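Putative RNase YutE (Bacillus subtilis subsp. subtilis str. 168, PDB 1YLM) is probably an RNase that serves as the toxic component of a putative type VII toxin-antitoxin system. Local coordinates at residues Arg63-Tyr68 / Met72-Asp77. Sequence-based numbering, arbitrary orientation.
Sequences RDPGSY and MDILVD
I74 projects from the first turn of helix 71-77 into the loop that precedes it, where R63 and P65 receive it; the contact belongs to the connection that follows helix 32-59 in this all-helical, HepT-like fold. A methyl group packed against loop backbone carries the contact. CD1 of I74 lies 3.4 Å from the carbonyl O of R63. The same methyl reaches 3.7 Å from CA of P65 and 3.9 Å from its CB, the proline ring and the isoleucine chain crossing at about a right angle. The first torsion of I74 (chi1 -68°) sets its CG1 branch opposite the carbonyl carbon, and a second torsion nearly extended (chi2 152°) carries CD1 out to the loop. CG2 of I74 also approaches O of R63, at 3.8 Å, so both branches are used, which suits a buried, beta-branched apolar residue. Proline offers a compact apolar ring, which holds its own phi near -74° and keeps the loop extended here. Both residues also touch I57 of helix 32-59, which ties loop and short helix to the longer one. R63 adds the root of its side chain: CB lies 4.2 Å from CG1 of I74, while the chain beyond it runs outward to an exposed guanidinium, as suits arginine at a surface position.

Polar linkage between the segments passes through water; no direct hydrogen bond joins them. M72, second in the helix, has no preceding helical turn to supply its amide with an acceptor. A water serves it, accepting from N of M72 at 3.1 Å and donating to O of Y68, four residues earlier, at 2.7 Å.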
loop_
_atom_site.group_PDB
_atom_site.type_symbol
_atom_site.label_atom_id
_atom_site.label_comp_id
_atom_site.label_asym_id
_atom_site.label_seq_id
_atom_site.Cartn_x
_atom_site.Cartn_y
_atom_site.Cartn_z
ATOM N N ARG A 63 15.860 -11.500 18.458
ATOM C CA ARG A 63 14.570 -12.027 18.901
ATOM C C ARG A 63 13.555 -11.931 17.771
ATOM O O ARG A 63 13.518 -10.941 17.033
ATOM C CB ARG A 63 14.070 -11.263 20.134
ATOM C CG ARG A 63 12.706 -11.704 20.620
ATOM C CD ARG A 63 12.443 -11.152 22.001
ATOM N NE ARG A 63 11.302 -11.826 22.618
ATOM C CZ ARG A 63 11.380 -12.916 23.381
ATOM N NH1 ARG A 63 12.560 -13.480 23.641
ATOM N NH2 ARG A 63 10.268 -13.444 23.889
ATOM N N ASP A 64 12.743 -12.963 17.622
ATOM C CA ASP A 64 11.747 -12.974 16.565
ATOM C C ASP A 64 10.534 -12.095 16.936
ATOM O O ASP A 64 9.990 -12.224 18.034
ATOM C CB ASP A 64 11.323 -14.412 16.286
ATOM C CG ASP A 64 10.506 -14.545 15.030
ATOM O OD1 ASP A 64 10.942 -14.065 13.963
ATOM O OD2 ASP A 64 9.418 -15.141 15.108
ATOM N N PRO A 65 10.131 -11.175 16.034
ATOM C CA PRO A 65 8.964 -10.325 16.281
ATOM C C PRO A 65 7.651 -11.096 16.145
ATOM O O PRO A 65 7.479 -11.862 15.186
ATOM C CB PRO A 65 9.061 -9.270 15.169
ATOM C CG PRO A 65 9.790 -9.937 14.075
ATOM C CD PRO A 65 10.756 -10.886 14.728
ATOM N N GLY A 66 6.740 -10.886 17.093
ATOM C CA GLY A 66 5.404 -11.489 17.032
ATOM C C GLY A 66 4.581 -10.866 15.921
ATOM O O GLY A 66 3.900 -11.576 15.161
ATOM N N SER A 67 4.672 -9.541 15.818
ATOM C CA SER A 67 3.983 -8.753 14.792
ATOM C C SER A 67 4.927 -7.674 14.270
ATOM O O SER A 67 5.946 -7.390 14.902
ATOM C CB SER A 67 2.764 -8.058 15.396
ATOM O OG SER A 67 3.177 -7.031 16.301
ATOM N N TYR A 68 4.574 -7.042 13.147
ATOM C CA TYR A 68 5.412 -5.954 12.635
ATOM C C TYR A 68 5.638 -4.860 13.688
ATOM O O TYR A 68 6.666 -4.183 13.677
ATOM C CB TYR A 68 4.905 -5.398 11.288
ATOM C CG TYR A 68 3.626 -4.602 11.336
ATOM C CD1 TYR A 68 3.595 -3.311 11.877
ATOM C CD2 TYR A 68 2.452 -5.122 10.803
ATOM C CE1 TYR A 68 2.414 -2.572 11.907
ATOM C CE2 TYR A 68 1.266 -4.393 10.825
ATOM C CZ TYR A 68 1.254 -3.119 11.378
ATOM O OH TYR A 68 0.075 -2.399 11.385
HETATM N N MSE A 72 10.566 -2.614 16.084
HETATM C CA MSE A 72 11.367 -1.475 16.556
HETATM C C MSE A 72 11.925 -1.721 17.938
HETATM O O MSE A 72 13.065 -1.370 18.226
HETATM C CB MSE A 72 10.562 -0.169 16.560
HETATM C CG MSE A 72 10.156 0.312 15.178
HETATM SE SE MSE A 72 11.661 0.587 13.908
HETATM C CE MSE A 72 12.983 1.249 15.183
ATOM N N ASP A 73 11.100 -2.319 18.787
ATOM C CA ASP A 73 11.492 -2.671 20.142
ATOM C C ASP A 73 12.709 -3.595 20.143
ATOM O O ASP A 73 13.608 -3.441 20.954
ATOM C CB ASP A 73 10.309 -3.313 20.873
ATOM C CG ASP A 73 9.208 -2.298 21.211
ATOM O OD1 ASP A 73 9.516 -1.084 21.287
ATOM O OD2 ASP A 73 8.042 -2.725 21.381
ATOM N N ILE A 74 12.746 -4.524 19.204
ATOM C CA ILE A 74 13.887 -5.445 19.089
ATOM C C ILE A 74 15.155 -4.708 18.620
ATOM O O ILE A 74 16.238 -4.883 19.197
ATOM C CB ILE A 74 13.533 -6.665 18.199
ATOM C CG1 ILE A 74 12.474 -7.544 18.899
ATOM C CG2 ILE A 74 14.814 -7.468 17.861
ATOM C CD1 ILE A 74 11.594 -8.328 17.930
ATOM N N LEU A 75 15.005 -3.829 17.627
ATOM C CA LEU A 75 16.121 -2.984 17.169
ATOM C C LEU A 75 16.654 -2.077 18.279
ATOM O O LEU A 75 17.860 -1.818 18.361
ATOM C CB LEU A 75 15.703 -2.151 15.945
ATOM C CG LEU A 75 15.361 -2.976 14.697
ATOM C CD1 LEU A 75 14.928 -2.074 13.520
ATOM C CD2 LEU A 75 16.535 -3.859 14.269
ATOM N N VAL A 76 15.757 -1.609 19.145
ATOM C CA VAL A 76 16.161 -0.837 20.316
ATOM C C VAL A 76 16.959 -1.721 21.303
ATOM O O VAL A 76 18.055 -1.342 21.720
ATOM C CB VAL A 76 14.935 -0.163 20.999
ATOM C CG1 VAL A 76 15.302 0.405 22.360
ATOM C CG2 VAL A 76 14.379 0.945 20.093
ATOM N N ASP A 77 16.400 -2.880 21.653
ATOM C CA ASP A 77 17.062 -3.857 22.531
ATOM C C ASP A 77 18.479 -4.182 22.042
ATOM O O ASP A 77 19.404 -4.308 22.842
ATOM C CB ASP A 77 16.260 -5.160 22.603
ATOM C CG ASP A 77 14.948 -5.022 23.368
ATOM O OD1 ASP A 77 14.746 -4.020 24.103
ATOM O OD2 ASP A 77 14.109 -5.940 23.231
HETATM O O HOH W 1 7.812 -2.018 14.846
#